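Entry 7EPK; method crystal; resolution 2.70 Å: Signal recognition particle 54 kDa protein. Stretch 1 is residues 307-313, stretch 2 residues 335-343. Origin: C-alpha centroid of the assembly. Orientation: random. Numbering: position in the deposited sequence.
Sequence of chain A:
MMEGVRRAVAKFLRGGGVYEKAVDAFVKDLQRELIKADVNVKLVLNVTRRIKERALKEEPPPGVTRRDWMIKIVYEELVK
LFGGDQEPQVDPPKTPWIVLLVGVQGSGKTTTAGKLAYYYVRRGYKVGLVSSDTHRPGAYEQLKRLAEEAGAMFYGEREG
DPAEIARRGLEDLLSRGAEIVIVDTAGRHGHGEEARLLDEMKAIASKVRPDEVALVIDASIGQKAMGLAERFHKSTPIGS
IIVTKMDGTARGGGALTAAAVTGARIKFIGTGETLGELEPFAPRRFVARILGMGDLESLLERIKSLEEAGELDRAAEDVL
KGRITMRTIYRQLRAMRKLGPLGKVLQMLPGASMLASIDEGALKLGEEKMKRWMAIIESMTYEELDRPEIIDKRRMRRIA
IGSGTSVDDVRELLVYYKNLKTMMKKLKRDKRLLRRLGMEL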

# COMPACT_ATOMS: atom_id res chain seq x y z
N GLU A 307 6.18 -1.58 20.77
CA GLU A 307 4.86 -2.24 21.00
C GLU A 307 5.09 -3.72 21.30
O GLU A 307 4.29 -4.32 22.03
CB GLU A 307 3.94 -2.01 19.80
CG GLU A 307 3.62 -0.54 19.58
CD GLU A 307 2.46 -0.25 18.65
OE1 GLU A 307 1.53 -1.09 18.55
OE2 GLU A 307 2.48 0.83 18.02
N GLU A 308 6.17 -4.29 20.76
CA GLU A 308 6.56 -5.70 21.03
C GLU A 308 7.05 -5.76 22.49
O GLU A 308 6.37 -6.45 23.31
CB GLU A 308 7.57 -6.19 19.98
CG GLU A 308 6.95 -6.48 18.61
CD GLU A 308 7.92 -6.58 17.43
OE1 GLU A 308 7.53 -7.12 16.36
OE2 GLU A 308 9.07 -6.09 17.55
N ALA A 309 8.14 -5.03 22.82
CA ALA A 309 8.72 -4.89 24.19
C ALA A 309 7.64 -4.61 25.25
O ALA A 309 7.77 -5.14 26.36
CB ALA A 309 9.76 -3.80 24.19
N GLY A 310 6.61 -3.81 24.92
CA GLY A 310 5.44 -3.54 25.78
C GLY A 310 4.67 -4.81 26.13
O GLY A 310 4.25 -4.94 27.31
N GLU A 311 4.46 -5.70 25.15
CA GLU A 311 3.85 -7.05 25.37
C GLU A 311 4.78 -7.87 26.28
O GLU A 311 4.27 -8.48 27.23
CB GLU A 311 3.59 -7.80 24.06
CG GLU A 311 2.16 -7.67 23.56
CD GLU A 311 1.11 -8.41 24.38
OE1 GLU A 311 0.57 -9.43 23.88
OE2 GLU A 311 0.83 -7.96 25.50
N LEU A 312 6.08 -7.86 26.03
CA LEU A 312 7.07 -8.55 26.91
C LEU A 312 7.05 -7.89 28.29
O LEU A 312 7.06 -8.65 29.28
CB LEU A 312 8.46 -8.48 26.28
CG LEU A 312 9.53 -9.29 27.00
CD1 LEU A 312 9.19 -10.77 27.02
CD2 LEU A 312 10.89 -9.08 26.36
N ASP A 313 7.03 -6.56 28.35
CA ASP A 313 6.91 -5.76 29.60
C ASP A 313 5.80 -6.32 30.48
O ASP A 313 6.09 -6.66 31.65
CB ASP A 313 6.63 -4.28 29.29
CG ASP A 313 6.71 -3.36 30.50
OD1 ASP A 313 5.65 -3.16 31.14
OD2 ASP A 313 7.82 -2.86 30.79
N ALA A 335 5.57 -12.63 22.00
CA ALA A 335 6.34 -11.38 22.17
C ALA A 335 7.83 -11.65 21.92
O ALA A 335 8.45 -10.92 21.11
CB ALA A 335 6.09 -10.79 23.54
N MET A 336 8.39 -12.65 22.60
CA MET A 336 9.83 -13.02 22.53
C MET A 336 10.20 -13.43 21.10
O MET A 336 11.22 -12.91 20.57
CB MET A 336 10.14 -14.18 23.48
CG MET A 336 10.02 -13.80 24.93
SD MET A 336 10.13 -15.26 25.96
CE MET A 336 11.90 -15.50 25.94
N ARG A 337 9.41 -14.32 20.49
CA ARG A 337 9.60 -14.80 19.10
C ARG A 337 9.83 -13.60 18.16
O ARG A 337 10.99 -13.40 17.76
CB ARG A 337 8.42 -15.67 18.67
CG ARG A 337 8.46 -17.07 19.28
CD ARG A 337 7.42 -17.98 18.66
NE ARG A 337 7.66 -18.11 17.23
CZ ARG A 337 6.89 -18.78 16.40
NH1 ARG A 337 5.80 -19.40 16.85
NH2 ARG A 337 7.20 -18.83 15.12
N LYS A 338 8.80 -12.82 17.81
CA LYS A 338 8.99 -11.58 17.01
C LYS A 338 9.61 -10.53 17.93
O LYS A 338 8.85 -9.75 18.52
CB LYS A 338 7.73 -11.05 16.31
CG LYS A 338 6.41 -11.01 17.07
CD LYS A 338 5.19 -11.07 16.15
CE LYS A 338 5.23 -12.23 15.15
NZ LYS A 338 4.11 -12.19 14.17
N LEU A 339 10.94 -10.58 18.05
CA LEU A 339 11.79 -9.63 18.81
C LEU A 339 13.26 -10.00 18.60
O LEU A 339 14.01 -9.14 18.11
CB LEU A 339 11.41 -9.67 20.29
CG LEU A 339 11.61 -8.38 21.10
CD1 LEU A 339 11.52 -7.13 20.23
CD2 LEU A 339 10.60 -8.29 22.22
N GLY A 340 13.66 -11.23 18.94
CA GLY A 340 15.00 -11.78 18.65
C GLY A 340 15.64 -12.45 19.87
O GLY A 340 14.97 -13.22 20.57
N PRO A 341 16.94 -12.21 20.15
CA PRO A 341 17.61 -12.74 21.34
C PRO A 341 17.65 -11.73 22.50
O PRO A 341 18.59 -11.77 23.28
CB PRO A 341 19.00 -13.03 20.75
CG PRO A 341 19.25 -11.87 19.80
CD PRO A 341 17.88 -11.44 19.31
N LEU A 342 16.63 -10.88 22.61
CA LEU A 342 16.48 -9.77 23.58
C LEU A 342 17.52 -8.67 23.29
O LEU A 342 18.19 -8.77 22.24
CB LEU A 342 16.58 -10.30 25.02
CG LEU A 342 15.25 -10.39 25.78
CD1 LEU A 342 14.35 -9.20 25.51
CD2 LEU A 342 14.52 -11.69 25.47
N GLY A 343 17.57 -7.64 24.14
CA GLY A 343 18.36 -6.40 23.95
C GLY A 343 19.57 -6.32 24.87
O GLY A 343 19.83 -7.30 25.60

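Residues 307-313 form one stretch of helix. It packs against the end of a second helix, residues 335-337, and the loop that follows. No hydrogen bond crosses the contact, which rests mainly on apolar packing.

Leu312 is buried and has the largest covered area. Its chi1 is t and its chi2 is p, and this splits the two methyls between different neighbours. Leu312 CD1 lies 3.8 Å from Met336 CG. Leu312 CD2 lies 3.6 Å from Leu342 CD1 and 4.2 Å from Leu339 CD2.

Ala335 points toward the helix, and its small side chain allows a close backbone approach. The CA atoms of Leu312 and Ala335 are 5.6 Å apart. CB of Ala335 sits 3.8 Å from N of Leu312 and 3.9 Å from CB of Glu311. The rest of Glu311 leads away, with chi1 at -97°, between wells, and chi2 m.

The CA-to-CB bond of Met336 points sideways. Its m, t conformation extends the chain through SD, while CG meets Leu312.

Glu308 has chi1 m and chi2 t, so its side chain is extended and reaches the loop. Glu308 CD lies 3.5 Å from Lys338 O, and Glu308 OE2 lies 3.8 Å from Leu339 CD1. The first of these is a contact between a carboxylate and a carbonyl, not a hydrogen bond. The Lys338 side chain starts sideways and its end leads away, so it makes no salt bridge with Glu308.

Lys338 is the first residue to leave helical phi/psi. Leu339 follows, with its CA-to-CB bond toward the helix. Its chi1 is t, but chi2 is 27°, between wells. Gly340 has phi/psi of 132/-136, where a CB would jam against the preceding carbonyl O. Leu342 starts sideways with chi1 at -105°, between wells, but its end comes nearer and meets Leu312.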